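FAD synthetase (Saccharomyces cerevisiae, PDB 2WSI) catalyses the adenylation of flavin mononucleotide by ATP, producing the coenzyme flavin adenine dinucleotide (FAD) and diphosphate. Local coordinates at residues 15-20 / 29-34; 66-71 / 203-208; 111-116 / 274-279; 210-215 / 266-271. All blocks are in the same frame, centred on the assembly; numbering follows the deposited sequence.

Contact 1 (15-20 / 29-34); sequences NSYLHI and STQEAI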
# COMPACT_ATOMS: atom_id res chain seq x y z
N ASN A 15 -14.96 6.66 -1.49
CA ASN A 15 -16.07 7.60 -1.67
C ASN A 15 -16.33 8.40 -0.38
O ASN A 15 -16.49 9.61 -0.40
CB ASN A 15 -17.33 6.83 -2.06
CG ASN A 15 -18.40 7.74 -2.70
OD1 ASN A 15 -18.09 8.64 -3.46
ND2 ASN A 15 -19.65 7.46 -2.40
N SER A 16 -16.35 7.69 0.73
CA SER A 16 -16.53 8.32 2.02
C SER A 16 -15.40 9.33 2.31
O SER A 16 -15.66 10.44 2.79
CB SER A 16 -16.60 7.23 3.09
OG SER A 16 -16.73 7.80 4.37
N TYR A 17 -14.16 8.97 1.99
CA TYR A 17 -13.06 9.90 2.22
C TYR A 17 -13.25 11.13 1.35
O TYR A 17 -12.99 12.26 1.78
CB TYR A 17 -11.69 9.27 1.90
CG TYR A 17 -10.54 10.12 2.42
CD1 TYR A 17 -9.90 9.81 3.63
CD2 TYR A 17 -10.12 11.25 1.71
CE1 TYR A 17 -8.84 10.62 4.10
CE2 TYR A 17 -9.11 12.04 2.16
CZ TYR A 17 -8.48 11.75 3.35
OH TYR A 17 -7.48 12.59 3.73
N LEU A 18 -13.71 10.92 0.12
CA LEU A 18 -13.84 12.02 -0.84
C LEU A 18 -15.00 12.93 -0.42
O LEU A 18 -15.14 14.02 -0.95
CB LEU A 18 -14.09 11.52 -2.28
CG LEU A 18 -12.93 10.85 -3.03
CD1 LEU A 18 -13.33 10.41 -4.46
CD2 LEU A 18 -11.75 11.80 -3.09
N HIS A 19 -15.84 12.47 0.50
CA HIS A 19 -16.94 13.29 0.98
C HIS A 19 -16.64 13.94 2.33
O HIS A 19 -17.51 14.58 2.92
CB HIS A 19 -18.22 12.44 1.10
CG HIS A 19 -18.90 12.20 -0.21
ND1 HIS A 19 -20.11 12.78 -0.54
CD2 HIS A 19 -18.54 11.46 -1.29
CE1 HIS A 19 -20.47 12.40 -1.75
NE2 HIS A 19 -19.54 11.59 -2.23
N ILE A 20 -15.43 13.76 2.85
CA ILE A 20 -15.05 14.47 4.06
C ILE A 20 -15.08 15.99 3.82
O ILE A 20 -14.42 16.52 2.91
CB ILE A 20 -13.65 14.12 4.56
CG1 ILE A 20 -13.60 12.64 4.98
CG2 ILE A 20 -13.30 15.00 5.75
CD1 ILE A 20 -12.16 12.13 5.14
N SER A 29 -5.69 17.87 0.41
CA SER A 29 -4.57 17.36 -0.36
C SER A 29 -4.76 15.87 -0.71
O SER A 29 -4.45 15.43 -1.80
CB SER A 29 -3.30 17.50 0.46
OG SER A 29 -2.25 16.83 -0.16
N THR A 30 -5.25 15.12 0.26
CA THR A 30 -5.40 13.66 0.09
C THR A 30 -6.59 13.36 -0.83
O THR A 30 -6.56 12.40 -1.60
CB THR A 30 -5.57 12.99 1.45
OG1 THR A 30 -4.43 13.31 2.28
CG2 THR A 30 -5.68 11.42 1.28
N GLN A 31 -7.61 14.19 -0.80
CA GLN A 31 -8.73 14.04 -1.72
C GLN A 31 -8.25 14.26 -3.14
O GLN A 31 -8.62 13.51 -4.03
CB GLN A 31 -9.87 15.01 -1.37
CG GLN A 31 -10.59 14.59 -0.09
CD GLN A 31 -11.55 15.66 0.41
OE1 GLN A 31 -11.35 16.85 0.16
NE2 GLN A 31 -12.58 15.25 1.13
N GLU A 32 -7.40 15.26 -3.34
CA GLU A 32 -6.81 15.47 -4.65
C GLU A 32 -5.91 14.30 -5.10
O GLU A 32 -5.91 13.94 -6.28
CB GLU A 32 -5.98 16.74 -4.70
CG GLU A 32 -5.27 16.91 -6.04
CD GLU A 32 -4.41 18.16 -6.11
OE1 GLU A 32 -3.33 18.16 -5.47
OE2 GLU A 32 -4.80 19.13 -6.80
N ALA A 33 -5.08 13.78 -4.19
CA ALA A 33 -4.21 12.66 -4.56
C ALA A 33 -5.05 11.43 -4.96
O ALA A 33 -4.67 10.65 -5.87
CB ALA A 33 -3.28 12.33 -3.41
N ILE A 34 -6.16 11.24 -4.27
CA ILE A 34 -7.08 10.15 -4.58
C ILE A 34 -7.65 10.34 -5.99
O ILE A 34 -7.65 9.42 -6.82
CB ILE A 34 -8.23 10.08 -3.56
CG1 ILE A 34 -7.72 9.51 -2.23
CG2 ILE A 34 -9.37 9.18 -4.05
CD1 ILE A 34 -8.71 9.68 -1.10

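Contact 2 (66-71 / 203-208); sequences CQVLLL and WSFLLY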
# COMPACT_ATOMS: atom_id res chain seq x y z
N CYS A 66 1.80 0.14 -0.66
CA CYS A 66 1.07 -0.70 -1.61
C CYS A 66 -0.30 -1.11 -1.07
O CYS A 66 -1.22 -1.37 -1.85
CB CYS A 66 1.88 -1.89 -2.11
SG CYS A 66 2.37 -2.84 -0.84
N GLN A 67 -0.48 -1.09 0.25
CA GLN A 67 -1.82 -1.25 0.82
C GLN A 67 -2.77 -0.09 0.46
O GLN A 67 -3.93 -0.31 0.10
CB GLN A 67 -1.80 -1.39 2.34
CG GLN A 67 -3.20 -1.89 2.82
CD GLN A 67 -3.29 -2.12 4.30
OE1 GLN A 67 -2.37 -1.78 5.05
NE2 GLN A 67 -4.41 -2.67 4.74
N VAL A 68 -2.31 1.15 0.60
CA VAL A 68 -3.14 2.27 0.19
C VAL A 68 -3.50 2.11 -1.28
O VAL A 68 -4.66 2.26 -1.67
CB VAL A 68 -2.47 3.65 0.45
CG1 VAL A 68 -3.19 4.75 -0.36
CG2 VAL A 68 -2.50 3.95 1.94
N LEU A 69 -2.50 1.80 -2.11
CA LEU A 69 -2.74 1.61 -3.54
C LEU A 69 -3.72 0.49 -3.80
O LEU A 69 -4.63 0.61 -4.63
CB LEU A 69 -1.44 1.36 -4.30
CG LEU A 69 -1.59 1.32 -5.82
CD1 LEU A 69 -2.45 2.49 -6.34
CD2 LEU A 69 -0.25 1.22 -6.52
N LEU A 70 -3.55 -0.61 -3.09
CA LEU A 70 -4.47 -1.74 -3.26
C LEU A 70 -5.91 -1.35 -2.93
O LEU A 70 -6.84 -1.70 -3.66
CB LEU A 70 -4.02 -2.92 -2.38
CG LEU A 70 -4.96 -4.12 -2.50
CD1 LEU A 70 -5.09 -4.58 -3.95
CD2 LEU A 70 -4.43 -5.28 -1.61
N LEU A 71 -6.11 -0.59 -1.84
CA LEU A 71 -7.46 -0.11 -1.53
C LEU A 71 -7.99 0.77 -2.67
O LEU A 71 -9.12 0.61 -3.08
CB LEU A 71 -7.51 0.66 -0.21
CG LEU A 71 -7.07 -0.06 1.06
CD1 LEU A 71 -7.13 0.91 2.25
CD2 LEU A 71 -7.93 -1.30 1.32
N TRP A 203 -0.86 8.32 5.52
CA TRP A 203 -1.40 8.04 6.84
C TRP A 203 -2.86 8.51 6.97
O TRP A 203 -3.68 7.84 7.60
CB TRP A 203 -0.60 8.72 7.95
CG TRP A 203 0.81 8.24 8.19
CD1 TRP A 203 1.91 9.03 8.29
CD2 TRP A 203 1.26 6.89 8.41
NE1 TRP A 203 3.03 8.26 8.54
CE2 TRP A 203 2.65 6.95 8.62
CE3 TRP A 203 0.63 5.65 8.45
CZ2 TRP A 203 3.42 5.80 8.87
CZ3 TRP A 203 1.41 4.50 8.69
CH2 TRP A 203 2.78 4.60 8.88
N SER A 204 -3.16 9.68 6.43
CA SER A 204 -4.51 10.20 6.57
C SER A 204 -5.51 9.23 5.95
O SER A 204 -6.52 8.93 6.56
CB SER A 204 -4.68 11.56 5.90
OG SER A 204 -6.04 11.92 5.93
N PHE A 205 -5.22 8.75 4.74
CA PHE A 205 -6.14 7.81 4.09
C PHE A 205 -6.15 6.44 4.79
O PHE A 205 -7.21 5.87 5.04
CB PHE A 205 -5.79 7.66 2.60
CG PHE A 205 -6.76 6.80 1.85
CD1 PHE A 205 -8.02 7.27 1.53
CD2 PHE A 205 -6.43 5.48 1.52
CE1 PHE A 205 -8.94 6.48 0.85
CE2 PHE A 205 -7.34 4.69 0.84
CZ PHE A 205 -8.60 5.19 0.49
N LEU A 206 -4.98 5.92 5.13
CA LEU A 206 -4.92 4.55 5.66
C LEU A 206 -5.57 4.49 7.05
O LEU A 206 -6.29 3.55 7.35
CB LEU A 206 -3.47 4.05 5.66
CG LEU A 206 -3.25 2.57 6.01
CD1 LEU A 206 -4.11 1.70 5.08
CD2 LEU A 206 -1.78 2.24 5.91
N LEU A 207 -5.38 5.52 7.88
CA LEU A 207 -6.03 5.55 9.20
C LEU A 207 -7.52 5.76 9.06
O LEU A 207 -8.31 5.10 9.74
CB LEU A 207 -5.43 6.67 10.08
CG LEU A 207 -4.03 6.37 10.59
CD1 LEU A 207 -3.41 7.62 11.28
CD2 LEU A 207 -4.03 5.14 11.52
N TYR A 208 -7.93 6.69 8.19
CA TYR A 208 -9.37 6.84 7.91
C TYR A 208 -10.05 5.54 7.45
O TYR A 208 -11.23 5.32 7.78
CB TYR A 208 -9.65 7.91 6.87
CG TYR A 208 -11.16 8.10 6.68
CD1 TYR A 208 -11.89 8.82 7.63
CD2 TYR A 208 -11.84 7.55 5.60
CE1 TYR A 208 -13.27 9.00 7.49
CE2 TYR A 208 -13.24 7.73 5.45
CZ TYR A 208 -13.93 8.47 6.41
OH TYR A 208 -15.29 8.69 6.33

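Contact 3 (111-116 / 274-279); sequences ETFPTL and VVDKER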
# COMPACT_ATOMS: atom_id res chain seq x y z
N GLU A 111 15.25 -12.33 4.54
CA GLU A 111 15.24 -11.29 5.56
C GLU A 111 13.86 -10.65 5.78
O GLU A 111 13.75 -9.65 6.47
CB GLU A 111 16.28 -10.22 5.21
CG GLU A 111 17.69 -10.79 5.19
CD GLU A 111 18.04 -11.50 6.49
OE1 GLU A 111 17.89 -10.89 7.58
OE2 GLU A 111 18.47 -12.67 6.43
N THR A 112 12.81 -11.25 5.23
CA THR A 112 11.46 -10.68 5.36
C THR A 112 10.96 -10.86 6.79
O THR A 112 11.07 -11.94 7.36
CB THR A 112 10.50 -11.35 4.33
OG1 THR A 112 10.98 -11.06 3.01
CG2 THR A 112 9.07 -10.84 4.46
N PHE A 113 10.43 -9.80 7.41
CA PHE A 113 9.88 -9.95 8.77
C PHE A 113 8.72 -10.92 8.77
O PHE A 113 7.83 -10.78 7.96
CB PHE A 113 9.30 -8.64 9.29
CG PHE A 113 10.33 -7.61 9.64
CD1 PHE A 113 10.93 -7.64 10.90
CD2 PHE A 113 10.65 -6.59 8.75
CE1 PHE A 113 11.88 -6.69 11.25
CE2 PHE A 113 11.61 -5.63 9.09
CZ PHE A 113 12.21 -5.67 10.35
N PRO A 114 8.70 -11.87 9.72
CA PRO A 114 7.54 -12.78 9.86
C PRO A 114 6.22 -12.03 10.10
O PRO A 114 5.17 -12.47 9.65
CB PRO A 114 7.88 -13.62 11.09
CG PRO A 114 9.33 -13.42 11.35
CD PRO A 114 9.77 -12.15 10.69
N THR A 115 6.27 -10.92 10.82
CA THR A 115 5.08 -10.14 11.07
C THR A 115 4.46 -9.68 9.75
O THR A 115 3.24 -9.62 9.61
CB THR A 115 5.40 -8.89 11.93
OG1 THR A 115 5.87 -9.29 13.23
CG2 THR A 115 4.15 -8.02 12.08
N LEU A 116 5.33 -9.32 8.80
CA LEU A 116 4.91 -8.80 7.49
C LEU A 116 4.41 -9.96 6.63
O LEU A 116 3.40 -9.86 5.98
CB LEU A 116 6.07 -8.09 6.78
CG LEU A 116 5.65 -7.48 5.44
CD1 LEU A 116 4.80 -6.25 5.68
CD2 LEU A 116 6.83 -7.18 4.54
N VAL A 274 5.79 -13.62 17.44
CA VAL A 274 6.59 -13.73 18.66
C VAL A 274 8.05 -13.49 18.31
O VAL A 274 8.72 -12.72 18.99
CB VAL A 274 6.39 -15.06 19.47
CG1 VAL A 274 4.94 -15.18 19.91
CG2 VAL A 274 6.80 -16.27 18.68
N VAL A 275 8.54 -14.09 17.23
CA VAL A 275 9.94 -13.87 16.86
C VAL A 275 10.24 -12.37 16.75
O VAL A 275 11.28 -11.90 17.23
CB VAL A 275 10.37 -14.64 15.58
CG1 VAL A 275 9.64 -14.14 14.37
CG2 VAL A 275 11.86 -14.51 15.35
N ASP A 276 9.34 -11.61 16.15
CA ASP A 276 9.61 -10.17 16.01
C ASP A 276 9.53 -9.46 17.35
O ASP A 276 10.23 -8.47 17.58
CB ASP A 276 8.66 -9.53 15.00
CG ASP A 276 9.04 -9.85 13.60
OD1 ASP A 276 10.24 -10.12 13.37
OD2 ASP A 276 8.16 -9.83 12.72
N LYS A 277 8.67 -9.95 18.24
CA LYS A 277 8.57 -9.38 19.58
C LYS A 277 9.91 -9.52 20.33
O LYS A 277 10.31 -8.61 21.07
CB LYS A 277 7.44 -10.05 20.36
CG LYS A 277 6.03 -9.66 19.91
CD LYS A 277 4.98 -10.16 20.92
CE LYS A 277 3.55 -10.08 20.38
NZ LYS A 277 2.63 -11.00 21.11
N GLU A 278 10.60 -10.64 20.12
CA GLU A 278 11.92 -10.86 20.73
C GLU A 278 12.89 -9.85 20.15
O GLU A 278 13.58 -9.13 20.88
CB GLU A 278 12.42 -12.28 20.42
CG GLU A 278 13.96 -12.44 20.40
CD GLU A 278 14.63 -12.05 19.05
OE1 GLU A 278 14.16 -12.49 17.97
OE2 GLU A 278 15.66 -11.33 19.09
N ARG A 279 12.90 -9.81 18.83
CA ARG A 279 13.80 -8.96 18.06
C ARG A 279 13.64 -7.49 18.43
O ARG A 279 14.59 -6.72 18.38
CB ARG A 279 13.50 -9.22 16.58
CG ARG A 279 14.11 -8.29 15.57
CD ARG A 279 13.66 -8.72 14.16
NE ARG A 279 14.47 -9.81 13.63
CZ ARG A 279 14.02 -11.01 13.26
NH1 ARG A 279 12.73 -11.33 13.34
NH2 ARG A 279 14.88 -11.90 12.79

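Contact 4 (210-215 / 266-271); sequences NEPICG and AINTSP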
# COMPACT_ATOMS: atom_id res chain seq x y z
N ASN A 210 -9.75 2.59 8.33
CA ASN A 210 -9.91 1.64 9.43
C ASN A 210 -9.51 0.23 9.06
O ASN A 210 -9.75 -0.70 9.82
CB ASN A 210 -11.35 1.61 9.98
CG ASN A 210 -11.40 1.12 11.43
OD1 ASN A 210 -10.47 1.36 12.21
ND2 ASN A 210 -12.47 0.41 11.79
N GLU A 211 -8.89 0.06 7.89
CA GLU A 211 -8.38 -1.27 7.48
C GLU A 211 -7.19 -1.68 8.37
O GLU A 211 -6.50 -0.83 8.92
CB GLU A 211 -7.97 -1.24 6.00
CG GLU A 211 -9.17 -1.21 5.06
CD GLU A 211 -9.92 -2.54 5.11
OE1 GLU A 211 -9.37 -3.56 4.62
OE2 GLU A 211 -11.03 -2.59 5.67
N PRO A 212 -6.96 -2.99 8.50
CA PRO A 212 -5.85 -3.41 9.35
C PRO A 212 -4.53 -3.04 8.68
O PRO A 212 -4.42 -3.15 7.48
CB PRO A 212 -6.00 -4.94 9.41
CG PRO A 212 -6.79 -5.31 8.16
CD PRO A 212 -7.60 -4.12 7.78
N ILE A 213 -3.55 -2.61 9.44
CA ILE A 213 -2.28 -2.21 8.86
C ILE A 213 -1.15 -2.97 9.56
O ILE A 213 -1.29 -3.41 10.70
CB ILE A 213 -2.03 -0.70 8.99
CG1 ILE A 213 -1.77 -0.31 10.43
CG2 ILE A 213 -3.21 0.09 8.45
CD1 ILE A 213 -1.30 1.14 10.57
N CYS A 214 -0.04 -3.13 8.86
CA CYS A 214 1.02 -3.97 9.37
C CYS A 214 1.39 -3.52 10.78
O CYS A 214 1.64 -2.34 11.01
CB CYS A 214 2.25 -3.90 8.46
SG CYS A 214 3.52 -5.08 9.05
N GLY A 215 1.46 -4.46 11.72
CA GLY A 215 1.69 -4.09 13.11
C GLY A 215 3.06 -3.45 13.33
O GLY A 215 3.24 -2.74 14.30
N ALA A 266 -9.00 3.48 18.76
CA ALA A 266 -8.23 2.28 18.48
C ALA A 266 -7.74 2.29 17.03
O ALA A 266 -8.43 2.79 16.14
CB ALA A 266 -9.05 1.04 18.75
N ILE A 267 -6.56 1.76 16.81
CA ILE A 267 -6.01 1.70 15.47
C ILE A 267 -5.81 0.24 15.17
O ILE A 267 -5.27 -0.51 15.98
CB ILE A 267 -4.73 2.51 15.34
CG1 ILE A 267 -5.05 4.00 15.58
CG2 ILE A 267 -4.12 2.36 13.96
CD1 ILE A 267 -3.90 4.79 16.13
N ASN A 268 -6.34 -0.18 14.04
CA ASN A 268 -6.37 -1.55 13.62
C ASN A 268 -5.01 -2.10 13.19
O ASN A 268 -4.78 -2.30 12.01
CB ASN A 268 -7.37 -1.65 12.46
CG ASN A 268 -7.75 -3.07 12.15
OD1 ASN A 268 -7.32 -4.00 12.85
ND2 ASN A 268 -8.56 -3.26 11.12
N THR A 269 -4.10 -2.36 14.13
CA THR A 269 -2.79 -2.92 13.79
C THR A 269 -2.78 -4.45 13.83
O THR A 269 -3.37 -5.04 14.71
CB THR A 269 -1.69 -2.40 14.72
OG1 THR A 269 -2.13 -2.48 16.08
CG2 THR A 269 -1.33 -0.95 14.36
N SER A 270 -2.06 -5.07 12.90
CA SER A 270 -1.96 -6.52 12.84
C SER A 270 -1.03 -7.03 13.94
O SER A 270 -0.18 -6.28 14.42
CB SER A 270 -1.48 -6.99 11.45
OG SER A 270 -0.06 -6.78 11.28
N PRO A 271 -1.16 -8.31 14.30
CA PRO A 271 -0.36 -8.90 15.40
C PRO A 271 1.14 -9.03 15.08
O PRO A 271 1.51 -9.40 13.97
CB PRO A 271 -0.98 -10.30 15.58
CG PRO A 271 -2.30 -10.28 14.90
CD PRO A 271 -2.32 -9.14 13.91
O HOH W 1 -7.36 1.74 12.21
O HOH W 2 -9.63 0.45 14.81

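Contact 1 (15-20 / 29-34)
The phenol ring of Tyr17 overlaps three residues spaced along segment 29-34. Thr30 sends its methyl against the hydroxyl end, with CG2 3.5 Å from Tyr17 CZ, and the two side chains cross at about a right angle. Gln31 CG lies at the ring edge, near its plane, 3.7 Å from Tyr17 CE2. Ile34 CD1 comes within 3.5 Å of Tyr17 CD2, while its other branch, CG2, meets Leu18 CD2 at 3.7 Å. The polar grip belongs to Gln31, whose chain, extended beyond CG (chi2 170°), delivers the amide to the end of helix 3-18. Its NE2 gives one N-H to Tyr17 O at 3.1 Å, almost straight at 177°, and the other to Ile20 O at 2.9 Å, on a lone pair of that carbonyl. Both acceptors lie close to the amide plane, so the two bonds together would hold its rotation. An alanine at Gln31 would probably leave Ile20 O without this donor, reduce Tyr17 O to its bond from Ile20 N, and open a gap at the ring edge. The pairing joins helices 3-18 and 25-45 near their short connection, and helix 199-209 packs against both: Tyr208 and Phe205 meet the Tyr17 ring edge-to-face, and Ser204 OG is hydrogen-bonded to Tyr17 OH.

Contact 2 (66-71 / 203-208)
Aliphatic-to-aromatic packing is carried by Val68 and Leu71 against Phe205. Val68 CG1 lies 3.8 Å from Phe205 CD2, and one turn further along helix 64-87 Leu71 CD1 reaches Phe205 CE2 at 4.0 Å. The ring thus meets two successive turns of the facing helix along one side, CD2 with the first and CE2 with the second. Phe205 CG stands anti to the backbone N (chi1 -175°), beside the carbonyl carbon. Purely aliphatic contacts form the second group. Val68 forks over the other helix: while CG1 touches the ring, CG2 rests 3.8 Å from Leu206 CB. Leu71 CD1 also approaches Leu206 CD1, at a looser 4.2 Å.

The short helical segments come within 10.1 Å of each other at their axes and are inclined at 64°, a separation that leaves room for these branched side chains to meet between the backbones. Helix 64-87 links the adjacent parallel strands 56-59 and 102-106, so it is the helix of a beta-alpha-beta crossover in the Rossmann-like PAPS reductase domain; Cys66, near its start, touches the bound FAD.

The polar element is Gln67. Its chain is extended and crosses Leu206 at about a right angle, bringing OE1 to 3.9 Å from Leu206 CD1, a van der Waals contact. The NE2 end of this buried amide is satisfied by Pro212 O and Tyr127 OH. Beyond the two segments, Phe205 also packs on Ile34 of helix 25-45 and Thr14 of helix 3-18.

Contact 3 (111-116 / 274-279)
Asp276 meets Thr115 in a polar contact at the amino end of helix 114-126, where a side chain from the short helix 274-279 reaches the helix's first turn. Asp276 OD2 accepts the backbone N of Thr115 at 2.9 Å, with a hydrogen angle of 148° and the donor N lying nearly on the extension of the CG-OD2 bond. Thr115 OG1 also donates to OD2; the modelled separation is very short, so the bond's exact length is doubtful. Thr115 OG1 in turn takes a bond from the backbone N of Ser273, just ahead of helix 274-279.

The other oxygen is held from its own helix. Arg279 NH1, three residues on, forms a salt bridge of 2.8 Å with Asp276 OD1. Arg279 bends at chi3 (-82°), which turns NE aside from the extended run of its methylenes. Helix 114-126 connects parallel neighbours in the sheet, strands 102-106 and 129-133, so the Asp276 carboxylate meets the first turn of the helix of a beta-alpha-beta crossover. The partial positive charge of that helix end, together with Arg279, would be expected to stabilise the ionised carboxylate.

Around this polar centre the carbons close in. Asp276 OD1 lies in the plane of the Phe113 ring, at its edge, 3.6 Å from CD1, with ring and carboxylate planes 69° apart. Next along the same edge, Phe113 CE1 stands 4.0 Å from Arg279 CD. Pro114 places CD 3.4 Å from Asp276 OD1. Beyond the segments, Phe113 also meets the ring of Phe221 and packs on Leu216 of helix 215-218.

Contact 4 (210-215 / 266-271)
Asn268 is used twice over: its backbone O holds Ile213 while its side chain reaches back to Asn210, all from the centre of an inverse gamma turn closed by Thr269 N and Ile267 O. The amide ND2 donates to Asn210 O at 3.1 Å with an angle of 168°, the donor tilted 24° from the carbonyl plane. The same side chain lies beside the Pro212 ring, pointing the same way, with ND2 3.5 Å from Pro212 CB. An alanine at Asn268 would probably leave Asn210 O without this donor and uncover one side of Pro212. Asn210 OD1 receives two waters, one of which accepts from Asn268 N at 2.8 Å.

Further along, Ile213 N bonds Asn268 O at 2.9 Å and Ile213 O takes Ser270 N at 2.9 Å. Ser270 OG, set between its backbone N and carbonyl carbon (chi1 76°), accepts Gly215 N at 2.8 Å. With no CB on Gly215, Ser270 O can come within 3.2 Å of Gly215 CA in a C-H...O contact. Glu211 turns to the other side, where it pairs with Arg126 and Tyr127. Because Ile213 bonds to the residues before and after Thr269, the arrangement is that of a single parallel beta bridge, here joining the loop after helix 199-209 to the one leading toward helix 274-279.

Contact 2 is the core contact: all its touching residues are buried and its packing is almost wholly apolar. The other three are partly buried and mix packing with hydrogen bonds, from a side-chain amide on two backbone carbonyls where helix 3-18 gives way to a loop in contact 1, to a carboxylate at a helix start in contact 3, to backbone pairing between loops in contact 4. Helix 199-209 of contact 2 packs on the helix pair of contact 1, Ile34 CD1 lying 3.6 Å from Phe205 CD1. Contact 4 continues from that helix, with Leu206 CG 3.5 Å from Ile213 CG2, and touches contact 3 through Leu116 and Cys214. Contacts 1 and 3 lie on opposite sides of the chain's centre.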